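Local coordinates for surface layer protein (Geobacillus stearothermophilus, PDB 2RA1), which builds the crystalline surface layer on the bacterial cell by self-association, its N-terminal part, the piece described here, probably binding a carbohydrate polymer of the cell wall, at residues A[9-14]-A[68-73]; A[18-23]-A[35-40]; A[75-80]-A[87-92]. All coordinates share one frame; numbering follows the deposited sequence.

Contact 1 (A[9-14]-A[68-73]); sequences QAKAQM and ADLQAI
The helical segments 9-14 and 68-73 run almost parallel, their axes 8° apart and 9.9 Å from each other at closest approach, with the CA atoms of Lys-11 and Ile-73 forming the nearest backbone pair. Lys-11 gives the largest share of the contact, closely followed by Ile-73. Its aliphatic part passes over Ile-73 at about a right angle, CG lying 3.8 Å from CG1 of Ile-73, and the bend at its third torsion (chi3 45°) turns the ammonium end toward Asp-69. There NZ donates to OD2 of Asp-69 at 2.7 Å, reaching that oxygen from the syn side and 15° out of the carboxylate plane. The other carboxylate oxygen is tied in by water: one molecule accepts from Lys-11 NZ and donates to Asp-69 OD1, so that the same amine holds one oxygen directly and the other through water. A lysine suits this border because its methylenes can cover an apolar neighbour while its charge stays at the partly exposed margin.

Farther inside, the side chains that meet are apolar. The CB methyl of Ala-10 is 4.2 Å from CD2 of Leu-70, small enough to let the leucine come close. Met-14, extended beyond CG, brings SD to 3.8 Å from CG2 of Ile-73, crossing it roughly at right angles. Helix 34-58 packs against this side as well, through Ala-51 on Ala-10 and Tyr-48 on Met-14. A largely apolar seam with a salt bridge along its flank is the layout of a coiled coil, here between the parallel first and third helices of the N-terminal triple coiled-coil.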
loop_
_atom_site.group_PDB
_atom_site.type_symbol
_atom_site.label_atom_id
_atom_site.label_comp_id
_atom_site.label_asym_id
_atom_site.label_seq_id
_atom_site.Cartn_x
_atom_site.Cartn_y
_atom_site.Cartn_z
ATOM N N GLN A 9 33.880 40.086 37.951
ATOM C CA GLN A 9 34.405 39.651 36.667
ATOM C C GLN A 9 33.966 38.244 36.253
ATOM O O GLN A 9 33.693 37.994 35.093
ATOM C CB GLN A 9 35.935 39.774 36.638
ATOM C CG GLN A 9 36.388 41.223 36.616
ATOM C CD GLN A 9 37.892 41.382 36.674
ATOM O OE1 GLN A 9 38.607 40.494 37.150
ATOM N NE2 GLN A 9 38.384 42.524 36.196
ATOM N N ALA A 10 33.915 37.333 37.212
ATOM C CA ALA A 10 33.527 35.963 36.947
ATOM C C ALA A 10 32.073 35.919 36.469
ATOM O O ALA A 10 31.728 35.147 35.587
ATOM C CB ALA A 10 33.719 35.119 38.197
ATOM N N LYS A 11 31.235 36.784 37.028
ATOM C CA LYS A 11 29.843 36.893 36.581
ATOM C C LYS A 11 29.756 37.429 35.169
ATOM O O LYS A 11 28.980 36.937 34.350
ATOM C CB LYS A 11 29.031 37.771 37.523
ATOM C CG LYS A 11 28.881 37.161 38.908
ATOM C CD LYS A 11 28.507 38.195 39.945
ATOM C CE LYS A 11 27.407 39.114 39.457
ATOM N NZ LYS A 11 26.963 40.010 40.565
ATOM N N ALA A 12 30.565 38.439 34.882
ATOM C CA ALA A 12 30.640 38.975 33.539
ATOM C C ALA A 12 31.075 37.870 32.573
ATOM O O ALA A 12 30.571 37.773 31.457
ATOM C CB ALA A 12 31.619 40.158 33.499
ATOM N N GLN A 13 31.995 37.019 33.009
ATOM C CA GLN A 13 32.538 35.981 32.132
ATOM C C GLN A 13 31.489 34.894 31.837
ATOM O O GLN A 13 31.456 34.317 30.754
ATOM C CB GLN A 13 33.740 35.352 32.814
ATOM C CG GLN A 13 34.427 34.287 32.028
ATOM C CD GLN A 13 35.606 34.824 31.284
ATOM O OE1 GLN A 13 35.477 35.311 30.161
ATOM N NE2 GLN A 13 36.780 34.755 31.911
ATOM N N MET A 14 30.650 34.609 32.829
ATOM C CA MET A 14 29.565 33.646 32.696
ATOM C C MET A 14 28.549 34.129 31.696
ATOM O O MET A 14 28.156 33.396 30.792
ATOM C CB MET A 14 28.896 33.434 34.038
ATOM C CG MET A 14 29.787 32.695 34.987
ATOM S SD MET A 14 29.067 32.613 36.631
ATOM C CE MET A 14 30.309 31.638 37.433
ATOM N N ALA A 68 26.251 32.443 46.705
ATOM C CA ALA A 68 24.887 32.396 46.204
ATOM C C ALA A 68 24.742 33.246 44.952
ATOM O O ALA A 68 24.108 32.820 43.981
ATOM C CB ALA A 68 23.911 32.864 47.280
ATOM N N ASP A 69 25.330 34.442 44.955
ATOM C CA ASP A 69 25.237 35.295 43.771
ATOM C C ASP A 69 25.888 34.600 42.570
ATOM O O ASP A 69 25.285 34.472 41.507
ATOM C CB ASP A 69 25.909 36.632 44.043
ATOM C CG ASP A 69 25.741 37.629 42.905
ATOM O OD1 ASP A 69 24.753 37.534 42.152
ATOM O OD2 ASP A 69 26.602 38.528 42.790
ATOM N N LEU A 70 27.131 34.162 42.763
ATOM C CA LEU A 70 27.893 33.426 41.760
ATOM C C LEU A 70 27.135 32.208 41.239
ATOM O O LEU A 70 27.095 31.949 40.034
ATOM C CB LEU A 70 29.221 32.973 42.356
ATOM C CG LEU A 70 30.317 34.044 42.525
ATOM C CD1 LEU A 70 31.467 33.536 43.381
ATOM C CD2 LEU A 70 30.827 34.483 41.184
ATOM N N GLN A 71 26.545 31.462 42.164
ATOM C CA GLN A 71 25.836 30.246 41.829
ATOM C C GLN A 71 24.609 30.564 40.984
ATOM O O GLN A 71 24.301 29.860 40.029
ATOM C CB GLN A 71 25.398 29.530 43.114
ATOM C CG GLN A 71 24.377 28.428 42.863
ATOM C CD GLN A 71 24.016 27.647 44.110
ATOM O OE1 GLN A 71 24.598 27.846 45.179
ATOM N NE2 GLN A 71 23.043 26.749 43.977
ATOM N N ALA A 72 23.900 31.618 41.375
ATOM C CA ALA A 72 22.711 32.050 40.672
ATOM C C ALA A 72 23.022 32.417 39.226
ATOM O O ALA A 72 22.259 32.096 38.324
ATOM C CB ALA A 72 22.074 33.230 41.391
ATOM N N ILE A 73 24.140 33.096 39.017
ATOM C CA ILE A 73 24.509 33.551 37.685
ATOM C C ILE A 73 24.922 32.340 36.854
ATOM O O ILE A 73 24.543 32.206 35.695
ATOM C CB ILE A 73 25.677 34.549 37.742
ATOM C CG1 ILE A 73 25.318 35.757 38.605
ATOM C CG2 ILE A 73 26.068 34.994 36.325
ATOM C CD1 ILE A 73 24.115 36.562 38.097
HETATM O O HOH W 1 24.257 39.490 40.361
#

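Contact 2 (A[18-23]-A[35-40])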
loop_
_atom_site.group_PDB
_atom_site.type_symbol
_atom_site.label_atom_id
_atom_site.label_comp_id
_atom_site.label_asym_id
_atom_site.label_seq_id
_atom_site.Cartn_x
_atom_site.Cartn_y
_atom_site.Cartn_z
ATOM N N TYR A 18 27.137 33.107 27.362
ATOM C CA TYR A 18 25.804 33.077 26.770
ATOM C C TYR A 18 25.709 34.028 25.589
ATOM O O TYR A 18 25.054 33.732 24.599
ATOM C CB TYR A 18 24.745 33.414 27.840
ATOM C CG TYR A 18 23.420 33.955 27.332
ATOM C CD1 TYR A 18 22.513 33.135 26.665
ATOM C CD2 TYR A 18 23.062 35.280 27.548
ATOM C CE1 TYR A 18 21.304 33.625 26.202
ATOM C CE2 TYR A 18 21.842 35.778 27.098
ATOM C CZ TYR A 18 20.972 34.946 26.428
ATOM O OH TYR A 18 19.767 35.437 25.977
ATOM N N TYR A 19 26.381 35.167 25.689
ATOM C CA TYR A 19 26.443 36.133 24.584
ATOM C C TYR A 19 27.130 35.573 23.348
ATOM O O TYR A 19 26.802 35.932 22.220
ATOM C CB TYR A 19 27.187 37.378 25.030
ATOM C CG TYR A 19 26.504 38.061 26.176
ATOM C CD1 TYR A 19 27.207 38.891 27.039
ATOM C CD2 TYR A 19 25.155 37.861 26.396
ATOM C CE1 TYR A 19 26.574 39.519 28.094
ATOM C CE2 TYR A 19 24.512 38.474 27.442
ATOM C CZ TYR A 19 25.218 39.305 28.295
ATOM O OH TYR A 19 24.563 39.923 29.343
ATOM N N THR A 20 28.098 34.700 23.590
ATOM C CA THR A 20 28.841 34.011 22.544
ATOM C C THR A 20 27.940 33.397 21.474
ATOM O O THR A 20 28.236 33.456 20.277
ATOM C CB THR A 20 29.727 32.919 23.161
ATOM O OG1 THR A 20 30.749 33.537 23.960
ATOM C CG2 THR A 20 30.368 32.065 22.073
ATOM N N TYR A 21 26.827 32.816 21.897
ATOM C CA TYR A 21 25.874 32.305 20.930
ATOM C C TYR A 21 24.696 33.256 20.698
ATOM O O TYR A 21 24.263 33.445 19.565
ATOM C CB TYR A 21 25.406 30.887 21.303
ATOM C CG TYR A 21 24.246 30.786 22.283
ATOM C CD1 TYR A 21 22.952 31.105 21.891
ATOM C CD2 TYR A 21 24.434 30.301 23.577
ATOM C CE1 TYR A 21 21.866 30.980 22.764
ATOM C CE2 TYR A 21 23.355 30.167 24.468
ATOM C CZ TYR A 21 22.071 30.515 24.054
ATOM O OH TYR A 21 20.983 30.407 24.910
ATOM N N SER A 22 24.176 33.860 21.759
ATOM C CA SER A 22 22.951 34.629 21.619
ATOM C C SER A 22 23.145 35.869 20.761
ATOM O O SER A 22 22.322 36.160 19.897
ATOM C CB SER A 22 22.355 34.981 22.980
ATOM O OG SER A 22 22.929 36.157 23.506
ATOM N N HIS A 23 24.242 36.586 20.979
ATOM C CA HIS A 23 24.531 37.793 20.203
ATOM C C HIS A 23 24.618 37.533 18.688
ATOM O O HIS A 23 24.038 38.271 17.889
ATOM C CB HIS A 23 25.814 38.461 20.709
ATOM C CG HIS A 23 25.608 39.329 21.913
ATOM N ND1 HIS A 23 26.537 40.269 22.331
ATOM C CD2 HIS A 23 24.570 39.421 22.784
ATOM C CE1 HIS A 23 26.080 40.884 23.405
ATOM N NE2 HIS A 23 24.893 40.393 23.701
ATOM N N LYS A 35 32.729 25.300 18.737
ATOM C CA LYS A 35 33.973 25.150 19.470
ATOM C C LYS A 35 34.337 26.436 20.209
ATOM O O LYS A 35 34.990 26.386 21.249
ATOM C CB LYS A 35 35.107 24.713 18.528
ATOM C CG LYS A 35 34.924 23.314 17.945
ATOM C CD LYS A 35 36.112 22.903 17.117
ATOM C CE LYS A 35 36.366 23.904 15.988
ATOM N NZ LYS A 35 35.279 23.837 14.953
ATOM N N ASP A 36 33.915 27.577 19.665
ATOM C CA ASP A 36 34.069 28.853 20.351
ATOM C C ASP A 36 33.154 28.896 21.576
ATOM O O ASP A 36 33.533 29.402 22.644
ATOM C CB ASP A 36 33.752 30.014 19.417
ATOM C CG ASP A 36 34.801 30.196 18.337
ATOM O OD1 ASP A 36 34.455 30.718 17.253
ATOM O OD2 ASP A 36 35.973 29.807 18.571
ATOM N N VAL A 37 31.951 28.339 21.411
ATOM C CA VAL A 37 31.000 28.223 22.494
ATOM C C VAL A 37 31.509 27.260 23.569
ATOM O O VAL A 37 31.328 27.511 24.754
ATOM C CB VAL A 37 29.606 27.787 21.991
ATOM C CG1 VAL A 37 28.631 27.648 23.154
ATOM C CG2 VAL A 37 29.073 28.782 20.956
ATOM N N TYR A 38 32.165 26.172 23.178
ATOM C CA TYR A 38 32.757 25.284 24.179
ATOM C C TYR A 38 33.876 25.999 24.908
ATOM O O TYR A 38 33.949 25.960 26.129
ATOM C CB TYR A 38 33.304 24.012 23.556
ATOM C CG TYR A 38 32.318 22.878 23.479
ATOM C CD1 TYR A 38 31.773 22.484 22.262
ATOM C CD2 TYR A 38 31.944 22.185 24.622
ATOM C CE1 TYR A 38 30.877 21.422 22.188
ATOM C CE2 TYR A 38 31.062 21.139 24.560
ATOM C CZ TYR A 38 30.525 20.758 23.345
ATOM O OH TYR A 38 29.632 19.716 23.302
ATOM N N ALA A 39 34.736 26.677 24.156
ATOM C CA ALA A 39 35.796 27.461 24.773
ATOM C C ALA A 39 35.252 28.451 25.815
ATOM O O ALA A 39 35.720 28.477 26.951
ATOM C CB ALA A 39 36.647 28.185 23.703
ATOM N N ALA A 40 34.270 29.264 25.425
ATOM C CA ALA A 40 33.619 30.197 26.363
ATOM C C ALA A 40 32.984 29.463 27.543
ATOM O O ALA A 40 33.001 29.952 28.677
ATOM C CB ALA A 40 32.566 31.072 25.641
#
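Thr-20 and Val-37 bury the most surface here, and they join helices 3-28 and 34-58, two consecutive helices that form an antiparallel helical hairpin within the triple coiled-coil. The local axes make an angle of 152° and come within 9.2 Å of each other, with Thr-20 and Val-37 as the closest CA pair.

Thr-20 faces the second helix with both of its branches. Its methyl does the apolar work: CG2 stands 3.7 Å from CG2 of Val-37, and the two side chains slide past each other in opposite directions. The hydroxyl branch lies against Ala-40 instead, OG1 being 3.5 Å from the CB methyl, which is a van der Waals touch and not a polar one. With OG1 set beside its own backbone N (chi1 -67°), the hydroxyl is placed to bond to the carbonyl oxygen of Glu-16, one turn earlier in the same helix. The polar atom is thus satisfied within its own helix, which explains how a threonine can sit in an otherwise apolar seam. Ala-40 suits its position because a single methyl can lie against the hydroxyl where the backbones are near.

Val-37 is buried, and a short branched side chain fits its place: while CG2 points into the hairpin, the residue also packs on Ile-94 of helix 89-115 and on Pro-32 in the turn between the two helices. Tyr-21 contributes chiefly through its base, since its ring leads off to stack with that of Tyr-93. What remains of Tyr-21 at the hairpin is its CB, which lies 4.2 Å from CG2 of Val-37, the same methyl that meets Thr-20.

Contact 3 (A[75-80]-A[87-92]); sequences ETYVFK and EARVAT
The carbonyl of Glu-75 accepts from Ala-88 N at 2.8 Å, the first of four backbone bonds at an end-to-end helix junction: helix 63-77 stops, the chain loops out, and helix 89-115 carries on in broadly the same direction. The next three follow in step, Arg-89 N to Thr-76 O, Val-90 N to Tyr-77 O at 2.9 Å and Ala-91 N to Val-78 O at 3.0 Å. Carbonyls at the end of helix 63-77 and just beyond it thereby accept from amides at the start of the next helix, groups that helix ends normally leave without helical partners. Ala-88, at the N-cap, adopts a left-handed backbone conformation, and its small methyl fits 3.4 Å from Lys-80 N.

Side chains flank these bonds. Arg-89, extended from CG to NE, runs alongside Tyr-77 in the same direction; its NH1 is 3.6 Å from Tyr-77 CE2, with Tyr-77 CZ over one face of the guanidinium and the two planes 48° apart. Lys-80 NZ and Glu-87 OE2 form a weak, long salt bridge. The flat Phe-79 ring turns its edge to Ala-91 CB, a methyl small enough to lie in the ring plane.

Farther out, Tyr-18 and Tyr-144 make cation-pi contacts with Arg-89. A leucine in place of Arg-89 would probably deprive both tyrosines of their cation and the Gly-86 carbonyl of a donor. A long, flat-ended arginine suits the site: it lies along Tyr-77 while its NE still reaches Gly-86 O.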
loop_
_atom_site.group_PDB
_atom_site.type_symbol
_atom_site.label_atom_id
_atom_site.label_comp_id
_atom_site.label_asym_id
_atom_site.label_seq_id
_atom_site.Cartn_x
_atom_site.Cartn_y
_atom_site.Cartn_z
ATOM N N GLU A 75 24.034 29.118 37.318
ATOM C CA GLU A 75 22.905 28.265 37.031
ATOM C C GLU A 75 22.000 28.821 35.944
ATOM O O GLU A 75 21.319 28.068 35.244
ATOM C CB GLU A 75 22.118 28.016 38.309
ATOM C CG GLU A 75 22.845 27.075 39.269
ATOM C CD GLU A 75 22.053 26.810 40.547
ATOM O OE1 GLU A 75 20.952 27.370 40.702
ATOM O OE2 GLU A 75 22.539 26.047 41.395
ATOM N N THR A 76 21.998 30.138 35.799
ATOM C CA THR A 76 21.140 30.779 34.820
ATOM C C THR A 76 21.790 30.768 33.439
ATOM O O THR A 76 21.149 30.430 32.436
ATOM C CB THR A 76 20.810 32.227 35.228
ATOM O OG1 THR A 76 20.259 32.233 36.545
ATOM C CG2 THR A 76 19.801 32.830 34.272
ATOM N N TYR A 77 23.076 31.105 33.395
ATOM C CA TYR A 77 23.744 31.371 32.133
ATOM C C TYR A 77 24.533 30.202 31.583
ATOM O O TYR A 77 24.663 30.066 30.380
ATOM C CB TYR A 77 24.618 32.612 32.241
ATOM C CG TYR A 77 23.796 33.861 32.332
ATOM C CD1 TYR A 77 23.411 34.377 33.567
ATOM C CD2 TYR A 77 23.391 34.525 31.186
ATOM C CE1 TYR A 77 22.657 35.528 33.660
ATOM C CE2 TYR A 77 22.643 35.676 31.259
ATOM C CZ TYR A 77 22.274 36.169 32.500
ATOM O OH TYR A 77 21.517 37.306 32.568
ATOM N N VAL A 78 25.053 29.353 32.451
ATOM C CA VAL A 78 25.955 28.333 31.974
ATOM C C VAL A 78 25.421 26.922 32.145
ATOM O O VAL A 78 25.078 26.270 31.163
ATOM C CB VAL A 78 27.436 28.541 32.488
ATOM C CG1 VAL A 78 27.544 29.728 33.419
ATOM C CG2 VAL A 78 28.023 27.278 33.097
ATOM N N PHE A 79 25.325 26.438 33.371
ATOM C CA PHE A 79 24.891 25.065 33.545
ATOM C C PHE A 79 24.049 24.853 34.792
ATOM O O PHE A 79 24.306 25.458 35.836
ATOM C CB PHE A 79 26.094 24.122 33.577
ATOM C CG PHE A 79 25.731 22.719 33.995
ATOM C CD1 PHE A 79 25.260 21.802 33.056
ATOM C CD2 PHE A 79 25.825 22.328 35.324
ATOM C CE1 PHE A 79 24.907 20.518 33.438
ATOM C CE2 PHE A 79 25.481 21.050 35.713
ATOM C CZ PHE A 79 25.018 20.138 34.773
ATOM N N LYS A 80 23.040 23.990 34.666
ATOM C CA LYS A 80 22.226 23.519 35.803
ATOM C C LYS A 80 21.557 22.170 35.522
ATOM O O LYS A 80 21.011 21.946 34.434
ATOM C CB LYS A 80 21.153 24.536 36.175
ATOM C CG LYS A 80 20.465 24.226 37.509
ATOM C CD LYS A 80 19.401 25.245 37.824
ATOM C CE LYS A 80 18.949 25.101 39.252
ATOM N NZ LYS A 80 17.464 25.144 39.311
ATOM N N GLU A 87 17.214 28.836 32.259
ATOM C CA GLU A 87 18.330 28.359 33.052
ATOM C C GLU A 87 19.288 27.538 32.208
ATOM O O GLU A 87 18.894 26.974 31.198
ATOM C CB GLU A 87 17.831 27.499 34.202
ATOM C CG GLU A 87 16.824 28.187 35.087
ATOM C CD GLU A 87 16.564 27.409 36.352
ATOM O OE1 GLU A 87 16.499 28.045 37.429
ATOM O OE2 GLU A 87 16.439 26.162 36.276
ATOM N N ALA A 88 20.548 27.480 32.631
ATOM C CA ALA A 88 21.529 26.648 31.969
ATOM C C ALA A 88 21.589 26.993 30.487
ATOM O O ALA A 88 21.612 26.097 29.643
ATOM C CB ALA A 88 21.158 25.212 32.133
ATOM N N ARG A 89 21.593 28.281 30.168
ATOM C CA ARG A 89 21.404 28.700 28.786
ATOM C C ARG A 89 22.465 28.129 27.854
ATOM O O ARG A 89 22.136 27.515 26.831
ATOM C CB ARG A 89 21.324 30.217 28.675
ATOM C CG ARG A 89 20.218 30.801 29.519
ATOM C CD ARG A 89 20.312 32.311 29.596
ATOM N NE ARG A 89 19.259 32.849 30.437
ATOM C CZ ARG A 89 18.898 34.128 30.463
ATOM N NH1 ARG A 89 19.511 35.013 29.684
ATOM N NH2 ARG A 89 17.908 34.521 31.263
ATOM N N VAL A 90 23.731 28.292 28.220
ATOM C CA VAL A 90 24.821 27.764 27.402
ATOM C C VAL A 90 24.812 26.235 27.242
ATOM O O VAL A 90 24.897 25.729 26.127
ATOM C CB VAL A 90 26.168 28.277 27.888
ATOM C CG1 VAL A 90 27.314 27.569 27.176
ATOM C CG2 VAL A 90 26.221 29.760 27.635
ATOM N N ALA A 91 24.684 25.504 28.339
ATOM C CA ALA A 91 24.627 24.041 28.267
ATOM C C ALA A 91 23.437 23.527 27.453
ATOM O O ALA A 91 23.570 22.563 26.714
ATOM C CB ALA A 91 24.632 23.424 29.661
ATOM N N THR A 92 22.282 24.173 27.571
ATOM C CA THR A 92 21.130 23.752 26.786
ATOM C C THR A 92 21.300 24.036 25.294
ATOM O O THR A 92 20.878 23.236 24.450
ATOM C CB THR A 92 19.805 24.383 27.266
ATOM O OG1 THR A 92 19.895 25.819 27.238
ATOM C CG2 THR A 92 19.423 23.861 28.659
#

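In the fold
The three contacts lie close together near one end of an elongated chain, about 48 to 59 Å from its centre. Contacts 1 and 2 share helix 3-28, their centres about 16 Å apart, and the hairpin of contact 2 is nested inside the loop that contact 1 closes. Contact 3 lies about 12 Å from the centre of each: it ends the helix used by contact 1 and starts the one that succeeds it. Met-14 O touches Tyr-77 CB at 3.9 Å, and Tyr-18 CA touches Val-90 CG2 at 3.5 Å. Helix 3-28 thus packs on the outgoing and incoming helices alike, consistent with the bundle continuing across the break.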